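Local coordinates for fatty acid metabolism regulator protein (Bacillus subtilis, PDB 1VI0) that represses transcription of genes for fatty acid transport and beta-oxidation as a DNA-binding homodimer, its DNA binding being inhibited by long-chain fatty acyl-CoA, at residues P8-A16 and G43-N51; V18-H27 and N101-Q112. All coordinates share one frame; numbering follows the deposited sequence.

Interaction 1 of 2, residues P8-A16 and G43-N51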
loop_
_atom_site.group_PDB
_atom_site.type_symbol
_atom_site.label_atom_id
_atom_site.label_comp_id
_atom_site.label_asym_id
_atom_site.label_seq_id
_atom_site.Cartn_x
_atom_site.Cartn_y
_atom_site.Cartn_z
ATOM N N PRO A 8 13.043 8.600 27.660
ATOM C CA PRO A 8 11.986 9.285 28.432
ATOM C C PRO A 8 10.806 8.360 28.639
ATOM O O PRO A 8 10.665 7.437 27.834
ATOM C CB PRO A 8 11.657 10.504 27.612
ATOM C CG PRO A 8 12.808 10.674 26.659
ATOM C CD PRO A 8 13.225 9.250 26.331
ATOM N N LYS A 9 10.028 8.533 29.703
ATOM C CA LYS A 9 8.936 7.569 29.982
ATOM C C LYS A 9 8.014 7.429 28.803
ATOM O O LYS A 9 7.833 6.324 28.257
ATOM C CB LYS A 9 8.284 7.882 31.333
ATOM C CG LYS A 9 8.947 7.100 32.486
ATOM C CD LYS A 9 9.369 7.970 33.663
ATOM C CE LYS A 9 10.042 7.108 34.742
ATOM N NZ LYS A 9 10.727 7.908 35.799
ATOM N N TYR A 10 7.518 8.519 28.244
ATOM C CA TYR A 10 6.664 8.434 27.046
ATOM C C TYR A 10 7.437 7.811 25.891
ATOM O O TYR A 10 7.045 6.710 25.455
ATOM C CB TYR A 10 6.073 9.766 26.713
ATOM C CG TYR A 10 5.100 9.863 25.572
ATOM C CD1 TYR A 10 3.731 9.763 25.765
ATOM C CD2 TYR A 10 5.551 10.105 24.276
ATOM C CE1 TYR A 10 2.851 9.872 24.709
ATOM C CE2 TYR A 10 4.679 10.245 23.219
ATOM C CZ TYR A 10 3.335 10.111 23.429
ATOM O OH TYR A 10 2.416 10.245 22.413
HETATM N N MSE A 11 8.593 8.351 25.498
HETATM C CA MSE A 11 9.355 7.752 24.408
HETATM C C MSE A 11 9.916 6.400 24.691
HETATM O O MSE A 11 10.032 5.581 23.749
HETATM C CB MSE A 11 10.397 8.737 23.860
HETATM C CG MSE A 11 9.726 10.003 23.302
HETATM SE SE MSE A 11 8.813 9.626 21.652
HETATM C CE MSE A 11 10.117 8.480 20.836
ATOM N N GLN A 12 10.224 6.020 25.935
ATOM C CA GLN A 12 10.684 4.678 26.232
ATOM C C GLN A 12 9.591 3.652 25.862
ATOM O O GLN A 12 9.863 2.524 25.466
ATOM C CB GLN A 12 10.944 4.474 27.729
ATOM C CG GLN A 12 12.284 5.008 28.213
ATOM C CD GLN A 12 12.366 4.781 29.739
ATOM O OE1 GLN A 12 12.615 3.632 30.109
ATOM N NE2 GLN A 12 12.108 5.835 30.481
ATOM N N ILE A 13 8.353 4.065 26.211
ATOM C CA ILE A 13 7.220 3.186 25.891
ATOM C C ILE A 13 6.992 3.121 24.382
ATOM O O ILE A 13 6.796 2.029 23.842
ATOM C CB ILE A 13 5.936 3.667 26.593
ATOM C CG1 ILE A 13 6.058 3.361 28.104
ATOM C CG2 ILE A 13 4.709 2.982 26.022
ATOM C CD1 ILE A 13 5.177 4.291 28.948
ATOM N N ILE A 14 7.013 4.286 23.738
ATOM C CA ILE A 14 6.833 4.249 22.262
ATOM C C ILE A 14 7.883 3.361 21.601
ATOM O O ILE A 14 7.614 2.545 20.733
ATOM C CB ILE A 14 6.909 5.662 21.686
ATOM C CG1 ILE A 14 5.728 6.501 22.163
ATOM C CG2 ILE A 14 6.946 5.594 20.155
ATOM C CD1 ILE A 14 4.382 6.073 21.643
ATOM N N ASP A 15 9.137 3.422 22.064
ATOM C CA ASP A 15 10.217 2.628 21.483
ATOM C C ASP A 15 10.066 1.167 21.760
ATOM O O ASP A 15 10.292 0.280 20.912
ATOM C CB ASP A 15 11.557 3.185 21.986
ATOM C CG ASP A 15 12.017 4.424 21.265
ATOM O OD1 ASP A 15 11.331 4.984 20.404
ATOM O OD2 ASP A 15 13.149 4.897 21.598
ATOM N N ALA A 16 9.588 0.828 22.982
ATOM C CA ALA A 16 9.351 -0.577 23.289
ATOM C C ALA A 16 8.176 -1.080 22.470
ATOM O O ALA A 16 8.184 -2.199 21.969
ATOM C CB ALA A 16 9.078 -0.740 24.773
ATOM N N GLY A 43 0.507 0.029 34.885
ATOM C CA GLY A 43 -0.067 1.295 35.269
ATOM C C GLY A 43 0.682 2.486 34.738
ATOM O O GLY A 43 0.088 3.568 34.578
ATOM N N THR A 44 1.991 2.376 34.493
ATOM C CA THR A 44 2.720 3.517 33.927
ATOM C C THR A 44 2.421 3.681 32.430
ATOM O O THR A 44 2.427 4.830 31.962
ATOM C CB THR A 44 4.231 3.417 34.128
ATOM O OG1 THR A 44 4.512 3.318 35.552
ATOM C CG2 THR A 44 4.935 4.665 33.600
ATOM N N ILE A 45 2.028 2.631 31.753
ATOM C CA ILE A 45 1.636 2.746 30.334
ATOM C C ILE A 45 0.369 3.580 30.231
ATOM O O ILE A 45 0.244 4.558 29.502
ATOM C CB ILE A 45 1.355 1.371 29.710
ATOM C CG1 ILE A 45 2.520 0.409 29.808
ATOM C CG2 ILE A 45 0.935 1.555 28.249
ATOM C CD1 ILE A 45 3.766 0.928 29.101
ATOM N N TYR A 46 -0.620 3.229 31.076
ATOM C CA TYR A 46 -1.887 3.911 31.129
ATOM C C TYR A 46 -1.806 5.335 31.604
ATOM O O TYR A 46 -2.570 6.223 31.234
ATOM C CB TYR A 46 -2.900 3.117 31.979
ATOM C CG TYR A 46 -3.293 1.836 31.294
ATOM C CD1 TYR A 46 -3.879 1.855 30.034
ATOM C CD2 TYR A 46 -3.045 0.612 31.926
ATOM C CE1 TYR A 46 -4.223 0.655 29.420
ATOM C CE2 TYR A 46 -3.384 -0.576 31.311
ATOM C CZ TYR A 46 -3.977 -0.534 30.066
ATOM O OH TYR A 46 -4.354 -1.707 29.481
ATOM N N LEU A 47 -0.770 5.652 32.395
ATOM C CA LEU A 47 -0.573 7.057 32.783
ATOM C C LEU A 47 -0.363 7.898 31.533
ATOM O O LEU A 47 -0.758 9.052 31.482
ATOM C CB LEU A 47 0.613 7.113 33.724
ATOM C CG LEU A 47 0.954 8.340 34.532
ATOM C CD1 LEU A 47 1.997 9.173 33.799
ATOM C CD2 LEU A 47 -0.234 9.194 34.923
ATOM N N TYR A 48 0.149 7.308 30.440
ATOM C CA TYR A 48 0.375 8.101 29.226
ATOM C C TYR A 48 -0.543 7.777 28.083
ATOM O O TYR A 48 -0.689 8.647 27.170
ATOM C CB TYR A 48 1.850 7.871 28.777
ATOM C CG TYR A 48 2.832 8.467 29.776
ATOM C CD1 TYR A 48 2.999 9.843 29.816
ATOM C CD2 TYR A 48 3.595 7.686 30.606
ATOM C CE1 TYR A 48 3.900 10.428 30.689
ATOM C CE2 TYR A 48 4.505 8.251 31.488
ATOM C CZ TYR A 48 4.659 9.611 31.514
ATOM O OH TYR A 48 5.546 10.225 32.391
ATOM N N PHE A 49 -1.095 6.576 28.001
ATOM C CA PHE A 49 -1.929 6.136 26.901
ATOM C C PHE A 49 -3.283 5.555 27.343
ATOM O O PHE A 49 -3.337 4.878 28.376
ATOM C CB PHE A 49 -1.217 5.059 26.062
ATOM C CG PHE A 49 0.118 5.541 25.547
ATOM C CD1 PHE A 49 0.172 6.349 24.416
ATOM C CD2 PHE A 49 1.271 5.271 26.262
ATOM C CE1 PHE A 49 1.383 6.825 23.951
ATOM C CE2 PHE A 49 2.487 5.751 25.791
ATOM C CZ PHE A 49 2.546 6.534 24.668
ATOM N N LYS A 50 -4.270 5.634 26.475
ATOM C CA LYS A 50 -5.601 5.118 26.723
ATOM C C LYS A 50 -5.727 3.613 26.667
ATOM O O LYS A 50 -6.596 3.022 27.363
ATOM C CB LYS A 50 -6.599 5.673 25.694
ATOM C CG LYS A 50 -6.783 7.179 25.750
ATOM C CD LYS A 50 -8.000 7.530 24.899
ATOM C CE LYS A 50 -8.238 8.951 24.596
ATOM N NZ LYS A 50 -8.168 9.891 25.715
ATOM N N ASN A 51 -5.057 2.994 25.706
ATOM C CA ASN A 51 -5.084 1.582 25.423
ATOM C C ASN A 51 -4.045 1.283 24.286
ATOM O O ASN A 51 -3.357 2.234 23.882
ATOM C CB ASN A 51 -6.460 1.158 24.891
ATOM C CG ASN A 51 -6.998 2.163 23.874
ATOM O OD1 ASN A 51 -6.259 2.728 23.046
ATOM N ND2 ASN A 51 -8.282 2.466 23.998
#

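Interaction 2 of 2, residues V18-H27 and N101-Q112. With DCC (dodecyl-coa), chain C.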
loop_
_atom_site.group_PDB
_atom_site.type_symbol
_atom_site.label_atom_id
_atom_site.label_comp_id
_atom_site.label_asym_id
_atom_site.label_seq_id
_atom_site.Cartn_x
_atom_site.Cartn_y
_atom_site.Cartn_z
ATOM N N VAL A 18 7.355 -0.154 19.471
ATOM C CA VAL A 18 7.805 -0.498 18.100
ATOM C C VAL A 18 8.340 -1.901 18.035
ATOM O O VAL A 18 8.057 -2.681 17.147
ATOM C CB VAL A 18 8.856 0.514 17.605
ATOM C CG1 VAL A 18 9.445 0.031 16.272
ATOM C CG2 VAL A 18 8.222 1.869 17.412
ATOM N N GLU A 19 9.205 -2.235 18.995
ATOM C CA GLU A 19 9.824 -3.534 19.070
ATOM C C GLU A 19 8.853 -4.673 19.229
ATOM O O GLU A 19 8.855 -5.648 18.476
ATOM C CB GLU A 19 10.811 -3.526 20.252
ATOM C CG GLU A 19 11.810 -4.676 20.067
ATOM C CD GLU A 19 11.793 -5.609 21.250
ATOM O OE1 GLU A 19 10.705 -6.154 21.589
ATOM O OE2 GLU A 19 12.880 -5.797 21.843
ATOM N N VAL A 20 7.966 -4.555 20.236
ATOM C CA VAL A 20 7.007 -5.609 20.511
ATOM C C VAL A 20 6.042 -5.814 19.365
ATOM O O VAL A 20 5.808 -6.945 18.937
ATOM C CB VAL A 20 6.238 -5.313 21.822
ATOM C CG1 VAL A 20 5.129 -6.313 22.021
ATOM C CG2 VAL A 20 7.184 -5.259 23.013
ATOM N N ILE A 21 5.522 -4.714 18.826
ATOM C CA ILE A 21 4.567 -4.778 17.697
ATOM C C ILE A 21 5.253 -5.357 16.461
ATOM O O ILE A 21 4.683 -6.202 15.745
ATOM C CB ILE A 21 3.982 -3.403 17.420
ATOM C CG1 ILE A 21 3.027 -2.912 18.529
ATOM C CG2 ILE A 21 3.308 -3.312 16.078
ATOM C CD1 ILE A 21 2.948 -1.394 18.559
ATOM N N ALA A 22 6.529 -5.054 16.240
ATOM C CA ALA A 22 7.247 -5.570 15.085
ATOM C C ALA A 22 7.460 -7.086 15.255
ATOM O O ALA A 22 7.181 -7.852 14.356
ATOM C CB ALA A 22 8.610 -4.886 14.960
ATOM N N GLU A 23 7.914 -7.457 16.443
ATOM C CA GLU A 23 8.227 -8.814 16.794
ATOM C C GLU A 23 7.020 -9.703 16.957
ATOM O O GLU A 23 7.053 -10.847 16.476
ATOM C CB GLU A 23 9.104 -8.854 18.068
ATOM C CG GLU A 23 10.508 -8.319 17.792
ATOM C CD GLU A 23 11.285 -7.993 19.049
ATOM O OE1 GLU A 23 12.388 -7.395 18.892
ATOM O OE2 GLU A 23 10.852 -8.298 20.178
ATOM N N ASN A 24 5.921 -9.198 17.511
ATOM C CA ASN A 24 4.754 -10.049 17.738
ATOM C C ASN A 24 3.556 -9.839 16.859
ATOM O O ASN A 24 2.694 -10.756 16.798
ATOM C CB ASN A 24 4.314 -9.833 19.227
ATOM C CG ASN A 24 5.384 -10.400 20.165
ATOM O OD1 ASN A 24 5.325 -11.589 20.469
ATOM N ND2 ASN A 24 6.366 -9.614 20.552
ATOM N N GLY A 25 3.435 -8.752 16.123
ATOM C CA GLY A 25 2.230 -8.429 15.338
ATOM C C GLY A 25 1.354 -7.577 16.312
ATOM O O GLY A 25 1.400 -7.842 17.517
ATOM N N TYR A 26 0.706 -6.547 15.819
ATOM C CA TYR A 26 -0.075 -5.641 16.615
ATOM C C TYR A 26 -1.132 -6.366 17.454
ATOM O O TYR A 26 -1.333 -6.026 18.602
ATOM C CB TYR A 26 -0.801 -4.636 15.713
ATOM C CG TYR A 26 -1.786 -3.761 16.460
ATOM C CD1 TYR A 26 -1.398 -2.859 17.454
ATOM C CD2 TYR A 26 -3.134 -3.867 16.155
ATOM C CE1 TYR A 26 -2.335 -2.076 18.099
ATOM C CE2 TYR A 26 -4.078 -3.070 16.768
ATOM C CZ TYR A 26 -3.676 -2.179 17.732
ATOM O OH TYR A 26 -4.634 -1.410 18.349
ATOM N N HIS A 27 -1.812 -7.343 16.862
ATOM C CA HIS A 27 -2.883 -8.038 17.609
ATOM C C HIS A 27 -2.377 -8.781 18.803
ATOM O O HIS A 27 -3.117 -8.942 19.807
ATOM C CB HIS A 27 -3.677 -8.918 16.628
ATOM C CG HIS A 27 -4.507 -7.998 15.743
ATOM N ND1 HIS A 27 -5.434 -7.135 16.303
ATOM C CD2 HIS A 27 -4.524 -7.781 14.429
ATOM C CE1 HIS A 27 -6.005 -6.432 15.342
ATOM N NE2 HIS A 27 -5.470 -6.805 14.187
ATOM N N ASN A 101 12.694 -2.594 12.825
ATOM C CA ASN A 101 11.358 -2.808 13.464
ATOM C C ASN A 101 10.396 -1.719 13.070
ATOM O O ASN A 101 9.237 -2.004 12.737
ATOM C CB ASN A 101 11.568 -2.920 14.964
ATOM C CG ASN A 101 12.191 -4.261 15.355
ATOM O OD1 ASN A 101 12.067 -5.273 14.662
ATOM N ND2 ASN A 101 12.776 -4.278 16.536
ATOM N N LEU A 102 10.866 -0.467 13.018
ATOM C CA LEU A 102 9.949 0.563 12.550
ATOM C C LEU A 102 9.435 0.246 11.153
ATOM O O LEU A 102 8.249 0.515 10.893
ATOM C CB LEU A 102 10.678 1.918 12.580
ATOM C CG LEU A 102 9.795 3.105 12.167
ATOM C CD1 LEU A 102 8.551 3.177 13.060
ATOM C CD2 LEU A 102 10.548 4.415 12.221
ATOM N N ALA A 103 10.274 -0.204 10.216
ATOM C CA ALA A 103 9.822 -0.548 8.873
ATOM C C ALA A 103 8.769 -1.638 8.862
ATOM O O ALA A 103 7.826 -1.592 8.066
ATOM C CB ALA A 103 11.022 -0.982 8.021
ATOM N N ILE A 104 8.857 -2.623 9.759
ATOM C CA ILE A 104 7.855 -3.701 9.851
ATOM C C ILE A 104 6.547 -3.057 10.368
ATOM O O ILE A 104 5.469 -3.291 9.840
ATOM C CB ILE A 104 8.301 -4.834 10.761
ATOM C CG1 ILE A 104 9.339 -5.730 10.048
ATOM C CG2 ILE A 104 7.068 -5.728 11.120
ATOM C CD1 ILE A 104 10.061 -6.693 10.972
ATOM N N VAL A 105 6.716 -2.133 11.300
ATOM C CA VAL A 105 5.539 -1.418 11.844
ATOM C C VAL A 105 4.856 -0.603 10.762
ATOM O O VAL A 105 3.660 -0.802 10.507
ATOM C CB VAL A 105 5.876 -0.619 13.079
ATOM C CG1 VAL A 105 4.714 0.353 13.458
ATOM C CG2 VAL A 105 6.205 -1.480 14.302
ATOM N N THR A 106 5.593 0.213 9.981
ATOM C CA THR A 106 5.038 1.073 8.976
ATOM C C THR A 106 4.474 0.312 7.792
ATOM O O THR A 106 3.426 0.712 7.286
ATOM C CB THR A 106 5.981 2.190 8.503
ATOM O OG1 THR A 106 7.113 1.559 7.856
ATOM C CG2 THR A 106 6.498 3.048 9.668
ATOM N N GLN A 107 5.127 -0.770 7.323
ATOM C CA GLN A 107 4.697 -1.476 6.156
ATOM C C GLN A 107 3.676 -2.577 6.384
ATOM O O GLN A 107 2.935 -2.948 5.451
ATOM C CB GLN A 107 5.902 -2.051 5.397
ATOM C CG GLN A 107 6.905 -0.975 5.023
ATOM C CD GLN A 107 6.335 0.292 4.445
ATOM O OE1 GLN A 107 6.334 1.320 5.114
ATOM N NE2 GLN A 107 5.872 0.313 3.209
ATOM N N LEU A 108 3.640 -3.062 7.625
ATOM C CA LEU A 108 2.742 -4.140 7.968
ATOM C C LEU A 108 1.817 -3.806 9.125
ATOM O O LEU A 108 0.584 -3.777 8.900
ATOM C CB LEU A 108 3.537 -5.407 8.337
ATOM C CG LEU A 108 3.752 -6.495 7.306
ATOM C CD1 LEU A 108 3.508 -6.102 5.880
ATOM C CD2 LEU A 108 5.175 -7.101 7.462
ATOM N N GLU A 109 2.355 -3.516 10.300
ATOM C CA GLU A 109 1.514 -3.361 11.496
ATOM C C GLU A 109 0.592 -2.191 11.564
ATOM O O GLU A 109 -0.478 -2.255 12.203
ATOM C CB GLU A 109 2.395 -3.503 12.750
ATOM C CG GLU A 109 3.181 -4.827 12.743
ATOM C CD GLU A 109 2.309 -6.051 12.705
ATOM O OE1 GLU A 109 1.097 -6.000 13.103
ATOM O OE2 GLU A 109 2.794 -7.098 12.258
ATOM N N LEU A 110 0.888 -1.043 10.994
ATOM C CA LEU A 110 0.009 0.098 10.974
ATOM C C LEU A 110 -1.097 -0.050 9.951
ATOM O O LEU A 110 -2.015 0.800 9.936
ATOM C CB LEU A 110 0.827 1.366 10.671
ATOM C CG LEU A 110 1.327 2.152 11.865
ATOM C CD1 LEU A 110 2.429 3.140 11.471
ATOM C CD2 LEU A 110 0.212 2.848 12.603
ATOM N N ARG A 111 -1.118 -1.064 9.110
ATOM C CA ARG A 111 -2.065 -1.240 8.027
ATOM C C ARG A 111 -3.333 -1.981 8.489
ATOM O O ARG A 111 -3.668 -3.040 7.937
ATOM C CB ARG A 111 -1.416 -2.017 6.868
ATOM C CG ARG A 111 -0.006 -1.550 6.504
ATOM C CD ARG A 111 0.075 -0.619 5.320
ATOM N NE ARG A 111 1.317 0.153 5.298
ATOM C CZ ARG A 111 1.903 0.710 4.260
ATOM N NH1 ARG A 111 1.380 0.601 3.042
ATOM N NH2 ARG A 111 3.019 1.417 4.418
ATOM N N GLN A 112 -3.900 -1.471 9.565
ATOM C CA GLN A 112 -5.084 -2.083 10.183
ATOM C C GLN A 112 -6.258 -1.876 9.226
ATOM O O GLN A 112 -6.326 -0.822 8.585
ATOM C CB GLN A 112 -5.310 -1.470 11.554
ATOM C CG GLN A 112 -4.160 -1.747 12.540
ATOM C CD GLN A 112 -3.985 -3.237 12.794
ATOM O OE1 GLN A 112 -4.958 -3.978 12.994
ATOM N NE2 GLN A 112 -2.748 -3.720 12.757
HETATM C C2 DCC C . -10.434 12.635 -7.452
HETATM C C4 DCC C . -9.989 12.475 -5.256
HETATM C C5 DCC C . -8.766 11.879 -5.463
HETATM C C6 DCC C . -8.443 11.638 -6.817
HETATM C C8 DCC C . -8.976 12.080 -3.368
HETATM C C10 DCC C . 6.948 7.853 8.224
HETATM C C11 DCC C . 7.791 7.378 9.420
HETATM C C12 DCC C . 7.007 7.289 10.726
HETATM N N9 DCC C . -10.136 12.586 -3.904
HETATM N N7 DCC C . -8.141 11.612 -4.262
HETATM N N3 DCC C . -10.855 12.894 -6.203
HETATM N N1 DCC C . -9.259 12.069 -7.802
HETATM N N6 DCC C . -7.304 11.026 -7.146
HETATM C "C1'" DCC C . -11.269 13.304 -3.213
HETATM C "C2'" DCC C . -11.727 12.635 -1.899
HETATM O "O2'" DCC C . -12.880 11.822 -2.246
HETATM C "C3'" DCC C . -12.252 13.874 -1.100
HETATM O "O3'" DCC C . -13.493 14.331 -1.743
HETATM C "C4'" DCC C . -11.125 14.915 -1.481
HETATM O "O4'" DCC C . -10.673 14.538 -2.781
HETATM C "C5'" DCC C . -10.046 14.957 -0.423
HETATM O "O5'" DCC C . -9.520 13.642 -0.079
HETATM P P1 DCC C . -7.962 13.330 0.026
HETATM O O11 DCC C . -7.804 11.948 0.425
HETATM O O12 DCC C . -7.281 13.821 -1.292
HETATM O O6 DCC C . -7.427 14.326 1.089
HETATM P P2 DCC C . -7.841 14.025 2.519
HETATM O O21 DCC C . -6.930 14.874 3.373
HETATM O O22 DCC C . -9.299 14.148 2.643
HETATM O O7 DCC C . -7.461 12.493 2.896
HETATM C CPA DCC C . -6.053 12.223 3.330
HETATM C CPB DCC C . -5.889 10.705 3.633
HETATM C CP8 DCC C . -6.548 9.878 2.514
HETATM C CP7 DCC C . -6.634 10.434 4.935
HETATM C CP9 DCC C . -4.479 10.319 3.903
HETATM O OP3 DCC C . -6.122 10.280 1.254
HETATM C CP6 DCC C . -6.356 8.384 2.681
HETATM O OP2 DCC C . -6.844 7.810 3.645
HETATM N NP2 DCC C . -5.674 7.827 1.719
HETATM C CP5 DCC C . -5.356 6.340 1.755
HETATM C CP4 DCC C . -3.878 6.277 2.306
HETATM C CP3 DCC C . -3.495 4.819 2.618
HETATM O OP1 DCC C . -4.151 4.173 3.434
HETATM N NP1 DCC C . -2.500 4.346 1.943
HETATM C CP2 DCC C . -1.964 2.970 2.040
HETATM C CP1 DCC C . -0.593 3.178 2.614
HETATM S S DCC C . -0.444 4.245 4.064
HETATM P P3 DCC C . -14.851 14.831 -1.043
HETATM O O31 DCC C . -15.095 13.989 0.129
HETATM O O32 DCC C . -14.702 16.243 -0.658
HETATM O O33 DCC C . -15.857 14.648 -2.147
HETATM C CA1 DCC C . -0.817 3.067 5.387
HETATM C CA2 DCC C . -0.301 3.544 6.781
HETATM O OA1 DCC C . -1.345 1.998 5.178
HETATM C CA3 DCC C . 1.204 3.277 6.976
HETATM C CA4 DCC C . 2.105 4.415 7.276
HETATM C CA5 DCC C . 2.961 4.871 6.116
HETATM C CA6 DCC C . 4.360 5.318 6.501
HETATM C CA7 DCC C . 4.624 6.803 6.394
HETATM C CA8 DCC C . 5.976 7.258 5.977
HETATM C CA9 DCC C . 7.123 6.996 6.959
HETATM O O HOH W 1 5.235 -8.429 13.023
#

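Interaction 1 of 2, residues P8-A16 and G43-N51
The carbonyl oxygen of Ile45 receives two backbone N-H groups, from Phe49 N at 2.8 Å as the four-residue helical bond and from Tyr48 N at 2.9 Å as a three-residue one, in a segment that packs on 8-16. The pair belongs to the TetR-type helix-turn-helix domain. Helix 42-48 falls in the predicted DNA-binding motif, where its position fits that of the recognition helix of this family, and the start of helix 9-24 packs against it. The two short axes cross at -108° with a closest approach of 10.2 Å, so the space between them is bridged by long side chains, and the contact across it is apolar. Ile13 points toward the other segment and spreads both branches. Its CG1 meets Ile45 CD1 at 3.5 Å, tighter than usual van der Waals contact, while its CG2 lies 3.6 Å from Phe49 CE2. The Phe49 ring lies between Ile13 and Tyr10, whose chi1 of -176° sets CG anti to the backbone N and brings the ring toward 43-51. The Tyr10 and Phe49 planes are 25° from parallel with centroids 4.9 Å apart, but the rings are slid so far that they barely overlap; Tyr10 CE1 approaches Phe49 CZ at 3.4 Å. Tyr48 completes the patch by setting its CB at the edge of the Tyr10 ring, near the ring plane, and by turning one face of its own ring to Tyr10 N, with Lys9 CB near its hydroxyl end. Helix 52-75 continues this core, since Ser58 touches Tyr10 and Ile55 touches Phe49. Deeper along helix 9-24, Ile14 reaches the same phenyl ring by its end methyl, CD1, which sits 3.6 Å from Phe49 CZ.

Interaction 2 of 2, residues V18-H27 and N101-Q112
The junction between the DNA-binding and ligand-binding domains of this TetR-family repressor runs through Ala22, Tyr26 and their partners on helix 100-109. The short axes of 18-24 and 101-109 approach to 8.4 Å and cross at 64°. Asn101 enters as a knob into a hole formed by Val18, Glu19, Ala22 and Glu23, its OD1 lying 3.5 Å from Ala22 CB. Beyond it, Val105 CG2 packs among Val18, Ile21 and Ala22, and Ile21 CG2 touches Glu109 CB at 3.5 Å. Past the helix end, where Gly25 has positive phi, Tyr26 N donates to Glu109 OE1 at 2.8 Å; the bond is nearly straight (172°) but meets the oxygen from above the carboxylate plane. Glu109 OE2 is hydrogen-bonded by Ser113 of the second subunit, so one carboxylate joins both domains and the dimer. On the ligand side, Arg111 grips Thr106 O side-on through NE and NH2, each at 3.0 Å, and pairs by NH1 with Asp163, contacts consistent with fixing the guanidinium, which has dodecyl-CoA OA1 over one face. An alanine here would probably leave Thr106 O without these two donors and Asp163 without its charged mate, and open a gap beside the thioester. Gln112 folds back, its NE2 donating to Glu109 O at 2.8 Å while lying 3.4 Å from Tyr26 CD2.

From the N terminus, helix 9-24 serves both contacts in turn: its first turns enter interaction 1 and its last turns, with the residues that follow, enter interaction 2. Interaction 1 closes a loop of 26 intervening residues, packing the end of the DNA-binding motif on the first helix of the same domain. Interaction 2 closes a much longer one of 73 residues, mostly helical, and ties that domain to the ligand-binding part. The order is 8-16, 18-27, 43-51, 101-112, so the two contacts cross. Their centres lie about 17 Å apart. Helix 9-24 is the one element shared by both, packing at its start on the probable recognition helix and at its end on the helix that lines the acyl-CoA pocket.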